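NikO protein (Streptomyces tendae, PDB 4FQD) is an enolpyruvyl transferase essential in nikkomycin biosynthesis, a MurA-like member of the EPSP synthase family that probably takes the group from phosphoenolpyruvate. Local coordinates at residues His214-Pro219 against Gly338-Ser343; Thr198-Gly203 against Pro219-Met224. The protein carries 4 engineered substitutions. All coordinates share one frame; numbering follows the deposited sequence.

In the fold
Interactions 1 and 2 lie in neighbouring parts of the fold, with centres about 13 Å apart. Interaction 2 packs helix 192-204 beside helix 219-231, both lying against the sheet that contains strands 209-213 and 242-248. Interaction 1 starts from the loop that leads into helix 219-231 and reaches across to the loop before helix 344-351, in the other lobe of the molecule. Pro219, first residue of helix 219-231, belongs to both, and Tyr216 CD2 meets Val221 CG2 at 3.5 Å, so interior helix packing continues directly into the contact between lobes. In this family the active site lies between the lobes, so interaction 1, which spans them, is probably the nearer of the two.

Interaction 1. Residues His214-Pro219 against Gly338-Ser343; sequences HPYLKP and GVFSDS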
loop_
_atom_site.group_PDB
_atom_site.type_symbol
_atom_site.label_atom_id
_atom_site.label_comp_id
_atom_site.label_asym_id
_atom_site.label_seq_id
_atom_site.Cartn_x
_atom_site.Cartn_y
_atom_site.Cartn_z
ATOM N N HIS A 214 14.629 -5.479 -16.234
ATOM C CA HIS A 214 13.422 -5.221 -15.444
ATOM C C HIS A 214 12.291 -4.613 -16.273
ATOM O O HIS A 214 11.888 -3.475 -16.033
ATOM C CB HIS A 214 13.736 -4.311 -14.254
ATOM C CG HIS A 214 14.862 -4.797 -13.396
ATOM N ND1 HIS A 214 16.113 -4.224 -13.413
ATOM C CD2 HIS A 214 14.922 -5.807 -12.493
ATOM C CE1 HIS A 214 16.898 -4.855 -12.560
ATOM N NE2 HIS A 214 16.201 -5.822 -11.989
ATOM N N PRO A 215 11.767 -5.373 -17.245
ATOM C CA PRO A 215 10.758 -4.825 -18.158
ATOM C C PRO A 215 9.348 -4.829 -17.573
ATOM O O PRO A 215 9.073 -5.530 -16.598
ATOM C CB PRO A 215 10.827 -5.784 -19.345
ATOM C CG PRO A 215 11.184 -7.091 -18.726
ATOM C CD PRO A 215 12.087 -6.777 -17.559
ATOM N N TYR A 216 8.470 -4.033 -18.175
ATOM C CA TYR A 216 7.050 -4.041 -17.851
ATOM C C TYR A 216 6.497 -5.401 -18.264
ATOM O O TYR A 216 6.906 -5.949 -19.287
ATOM C CB TYR A 216 6.354 -2.913 -18.611
ATOM C CG TYR A 216 4.937 -2.620 -18.175
ATOM C CD1 TYR A 216 4.675 -2.017 -16.951
ATOM C CD2 TYR A 216 3.863 -2.916 -19.003
ATOM C CE1 TYR A 216 3.378 -1.736 -16.557
ATOM C CE2 TYR A 216 2.568 -2.636 -18.620
ATOM C CZ TYR A 216 2.331 -2.048 -17.397
ATOM O OH TYR A 216 1.038 -1.773 -17.017
ATOM N N LEU A 217 5.574 -5.950 -17.477
ATOM C CA LEU A 217 5.202 -7.357 -17.628
ATOM C C LEU A 217 3.749 -7.638 -18.015
ATOM O O LEU A 217 3.378 -8.792 -18.226
ATOM C CB LEU A 217 5.551 -8.127 -16.353
ATOM C CG LEU A 217 7.036 -8.148 -15.987
ATOM C CD1 LEU A 217 7.240 -8.766 -14.613
ATOM C CD2 LEU A 217 7.835 -8.898 -17.046
ATOM N N LYS A 218 2.928 -6.598 -18.102
ATOM C CA LYS A 218 1.525 -6.774 -18.471
ATOM C C LYS A 218 1.398 -7.147 -19.950
ATOM O O LYS A 218 2.311 -6.877 -20.732
ATOM C CB LYS A 218 0.736 -5.499 -18.159
ATOM C CG LYS A 218 0.741 -5.120 -16.686
ATOM C CD LYS A 218 0.204 -6.255 -15.828
ATOM C CE LYS A 218 0.157 -5.872 -14.358
ATOM N NZ LYS A 218 -0.800 -4.762 -14.100
ATOM N N PRO A 219 0.270 -7.777 -20.339
ATOM C CA PRO A 219 0.026 -8.152 -21.741
ATOM C C PRO A 219 0.198 -6.977 -22.695
ATOM O O PRO A 219 0.425 -7.175 -23.889
ATOM C CB PRO A 219 -1.435 -8.600 -21.728
ATOM C CG PRO A 219 -1.639 -9.125 -20.365
ATOM C CD PRO A 219 -0.809 -8.257 -19.456
ATOM N N GLY A 338 1.594 -4.474 -10.301
ATOM C CA GLY A 338 0.502 -4.859 -9.428
ATOM C C GLY A 338 -0.841 -4.463 -10.009
ATOM O O GLY A 338 -1.086 -4.635 -11.203
ATOM N N VAL A 339 -1.710 -3.928 -9.158
ATOM C CA VAL A 339 -3.037 -3.498 -9.580
ATOM C C VAL A 339 -2.953 -2.323 -10.547
ATOM O O VAL A 339 -2.227 -1.359 -10.302
ATOM C CB VAL A 339 -3.901 -3.094 -8.370
ATOM C CG1 VAL A 339 -5.284 -2.653 -8.824
ATOM C CG2 VAL A 339 -4.001 -4.248 -7.390
ATOM N N PHE A 340 -3.694 -2.413 -11.648
ATOM C CA PHE A 340 -3.748 -1.336 -12.629
ATOM C C PHE A 340 -4.277 -0.046 -12.016
ATOM O O PHE A 340 -5.058 -0.070 -11.066
ATOM C CB PHE A 340 -4.626 -1.729 -13.818
ATOM C CG PHE A 340 -3.911 -2.532 -14.862
ATOM C CD1 PHE A 340 -3.003 -1.928 -15.715
ATOM C CD2 PHE A 340 -4.159 -3.888 -15.003
ATOM C CE1 PHE A 340 -2.346 -2.662 -16.681
ATOM C CE2 PHE A 340 -3.504 -4.626 -15.969
ATOM C CZ PHE A 340 -2.598 -4.012 -16.810
ATOM N N SER A 341 -3.848 1.080 -12.572
ATOM C CA SER A 341 -4.306 2.378 -12.108
ATOM C C SER A 341 -5.754 2.607 -12.532
ATOM O O SER A 341 -6.513 3.294 -11.851
ATOM C CB SER A 341 -3.406 3.480 -12.668
ATOM O OG SER A 341 -3.606 4.700 -11.976
ATOM N N ASP A 342 -6.129 2.015 -13.661
ATOM C CA ASP A 342 -7.479 2.153 -14.197
ATOM C C ASP A 342 -8.485 1.280 -13.453
ATOM O O ASP A 342 -9.693 1.501 -13.542
ATOM C CB ASP A 342 -7.501 1.810 -15.688
ATOM C CG ASP A 342 -6.783 2.842 -16.533
ATOM O OD1 ASP A 342 -6.858 4.041 -16.195
ATOM O OD2 ASP A 342 -6.146 2.456 -17.536
ATOM N N SER A 343 -7.983 0.289 -12.723
ATOM C CA SER A 343 -8.845 -0.633 -11.990
ATOM C C SER A 343 -9.270 -0.046 -10.648
ATOM O O SER A 343 -10.328 -0.382 -10.115
ATOM C CB SER A 343 -8.132 -1.970 -11.773
ATOM O OG SER A 343 -7.779 -2.567 -13.009
#
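Gly338 is met by Lys218, whose NZ donates a hydrogen bond to Gly338 O at 2.9 Å. The C=O...N angle is 162°, so the amine approaches almost head-on to the carbonyl. Having no side chain, Gly338 offers backbone alone here, and Arg337 just before it makes a weak hydrogen bond to Pro215 O, back on the first loop. Val339 turns away and packs on helix 298-307. Phe340 then brings its ring under the lysine. The ammonium nitrogen stands over one face, with Lys218 NZ 3.4 Å from the centroid of the Phe340 ring and only 16° off its normal: a cation-pi contact. Bends at chi2 and at chi4 (65°) fold the lysine chain against the ring, where Lys218 CG comes to 3.5 Å from Phe340 CZ, and bring NZ over the face. One amine is thus gripped by a carbonyl and an aromatic face together. Tyr216 meets the same ring obliquely, its OH lying 3.5 Å from Phe340 CE1. Glu300 OE2 accepts hydrogen bonds from Phe340 N and, further on, from Ser343 OG. Lys218 is the N-cap residue of helix 219-231, while Gly338-Ser343 leads into helix 344-351; the contact therefore joins loops at the starts of two helices across the lobes of the inverse β/α barrel, the architecture of EPSP synthases, whose active site lies between the lobes.

Interaction 2. Residues Thr198-Gly203 against Pro219-Met224; sequences TALLMG and PDVTDM
Met224 reaches across to Leu200 and Leu201 and fills the gap between two nearly parallel helices; the axes of the segments 198-203 and 219-224 approach to 11.1 Å and diverge by 11°. Its chain is extended through chi1 and chi2 and bends at chi3 (68°), turning the methyl into the hollow beside Leu200. There Met224 CE lies 3.7 Å from Leu200 CB and 3.9 Å from Leu200 CD1. One bond back along the chain, the sulfur is the bump that meets Leu201: Met224 SD is 3.8 Å from Leu201 CD2, the two side chains crossing at about a right angle. Leu200 answers with a protrusion of its own, sliding past the methionine in the opposite direction until its CD1 touches Val221 CG1 at 3.6 Å. Trp243 and Ile245 of strand 242-248 floor the Leu200 side of this seam, Trp243 extending under Val221 as well, while Ala42, Thr39 and Ala43 of helix 34-44 pack on Leu201 and Met224. A salt bridge from Asp220 to Lys197 ties the same two helices together, but between the segments themselves cohesion rests on shape fit, dispersion and the burial of apolar surface.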
loop_
_atom_site.group_PDB
_atom_site.type_symbol
_atom_site.label_atom_id
_atom_site.label_comp_id
_atom_site.label_asym_id
_atom_site.label_seq_id
_atom_site.Cartn_x
_atom_site.Cartn_y
_atom_site.Cartn_z
ATOM N N THR A 198 8.704 1.459 -26.149
ATOM C CA THR A 198 9.565 2.181 -27.076
ATOM C C THR A 198 10.895 1.461 -27.279
ATOM O O THR A 198 11.337 1.264 -28.411
ATOM C CB THR A 198 9.838 3.614 -26.587
ATOM O OG1 THR A 198 8.597 4.319 -26.455
ATOM C CG2 THR A 198 10.734 4.352 -27.568
ATOM N N ALA A 199 11.524 1.065 -26.175
ATOM C CA ALA A 199 12.815 0.385 -26.223
ATOM C C ALA A 199 12.742 -0.926 -26.998
ATOM O O ALA A 199 13.659 -1.263 -27.747
ATOM C CB ALA A 199 13.336 0.140 -24.819
ATOM N N LEU A 200 11.651 -1.662 -26.812
ATOM C CA LEU A 200 11.444 -2.911 -27.534
ATOM C C LEU A 200 11.320 -2.666 -29.032
ATOM O O LEU A 200 11.935 -3.366 -29.836
ATOM C CB LEU A 200 10.202 -3.634 -27.017
ATOM C CG LEU A 200 10.431 -4.636 -25.888
ATOM C CD1 LEU A 200 9.105 -5.152 -25.369
ATOM C CD2 LEU A 200 11.295 -5.785 -26.379
ATOM N N LEU A 201 10.521 -1.668 -29.396
ATOM C CA LEU A 201 10.340 -1.300 -30.795
ATOM C C LEU A 201 11.655 -0.838 -31.411
ATOM O O LEU A 201 12.006 -1.243 -32.519
ATOM C CB LEU A 201 9.279 -0.206 -30.929
ATOM C CG LEU A 201 7.833 -0.623 -30.648
ATOM C CD1 LEU A 201 6.920 0.592 -30.613
ATOM C CD2 LEU A 201 7.355 -1.622 -31.688
ATOM N N MET A 202 12.378 0.007 -30.683
ATOM C CA MET A 202 13.668 0.512 -31.144
ATOM C C MET A 202 14.680 -0.616 -31.299
ATOM O O MET A 202 15.506 -0.599 -32.210
ATOM C CB MET A 202 14.211 1.571 -30.182
ATOM C CG MET A 202 13.426 2.872 -30.175
ATOM S SD MET A 202 13.385 3.673 -31.789
ATOM C CE MET A 202 15.127 3.995 -32.055
ATOM N N GLY A 203 14.610 -1.595 -30.403
ATOM C CA GLY A 203 15.519 -2.725 -30.436
ATOM C C GLY A 203 15.325 -3.603 -31.657
ATOM O O GLY A 203 16.278 -4.193 -32.162
ATOM N N PRO A 219 0.270 -7.777 -20.339
ATOM C CA PRO A 219 0.026 -8.152 -21.741
ATOM C C PRO A 219 0.198 -6.977 -22.695
ATOM O O PRO A 219 0.425 -7.175 -23.889
ATOM C CB PRO A 219 -1.435 -8.600 -21.728
ATOM C CG PRO A 219 -1.639 -9.125 -20.365
ATOM C CD PRO A 219 -0.809 -8.257 -19.456
ATOM N N ASP A 220 0.069 -5.772 -22.150
ATOM C CA ASP A 220 0.359 -4.530 -22.849
ATOM C C ASP A 220 1.673 -4.642 -23.618
ATOM O O ASP A 220 1.749 -4.308 -24.801
ATOM C CB ASP A 220 0.468 -3.407 -21.816
ATOM C CG ASP A 220 0.003 -2.077 -22.349
ATOM O OD1 ASP A 220 -0.000 -1.897 -23.583
ATOM O OD2 ASP A 220 -0.358 -1.206 -21.531
ATOM N N VAL A 221 2.700 -5.132 -22.930
ATOM C CA VAL A 221 4.024 -5.312 -23.510
ATOM C C VAL A 221 4.218 -6.749 -23.991
ATOM O O VAL A 221 4.794 -6.987 -25.055
ATOM C CB VAL A 221 5.122 -4.954 -22.485
ATOM C CG1 VAL A 221 6.481 -5.449 -22.944
ATOM C CG2 VAL A 221 5.149 -3.454 -22.242
ATOM N N THR A 222 3.724 -7.698 -23.201
ATOM C CA THR A 222 3.870 -9.124 -23.491
ATOM C C THR A 222 3.367 -9.507 -24.883
ATOM O O THR A 222 4.039 -10.234 -25.614
ATOM C CB THR A 222 3.158 -9.986 -22.422
ATOM O OG1 THR A 222 3.987 -10.082 -21.258
ATOM C CG2 THR A 222 2.878 -11.390 -22.946
ATOM N N ASP A 223 2.191 -9.007 -25.247
ATOM C CA ASP A 223 1.601 -9.331 -26.541
ATOM C C ASP A 223 2.369 -8.713 -27.709
ATOM O O ASP A 223 2.411 -9.287 -28.796
ATOM C CB ASP A 223 0.128 -8.918 -26.591
ATOM C CG ASP A 223 -0.747 -9.787 -25.707
ATOM O OD1 ASP A 223 -0.307 -10.898 -25.342
ATOM O OD2 ASP A 223 -1.877 -9.361 -25.383
ATOM N N MET A 224 2.975 -7.550 -27.486
ATOM C CA MET A 224 3.769 -6.910 -28.528
ATOM C C MET A 224 5.021 -7.731 -28.824
ATOM O O MET A 224 5.483 -7.790 -29.964
ATOM C CB MET A 224 4.150 -5.479 -28.142
ATOM C CG MET A 224 4.824 -4.709 -29.273
ATOM S SD MET A 224 5.285 -3.016 -28.853
ATOM C CE MET A 224 6.578 -3.300 -27.651
#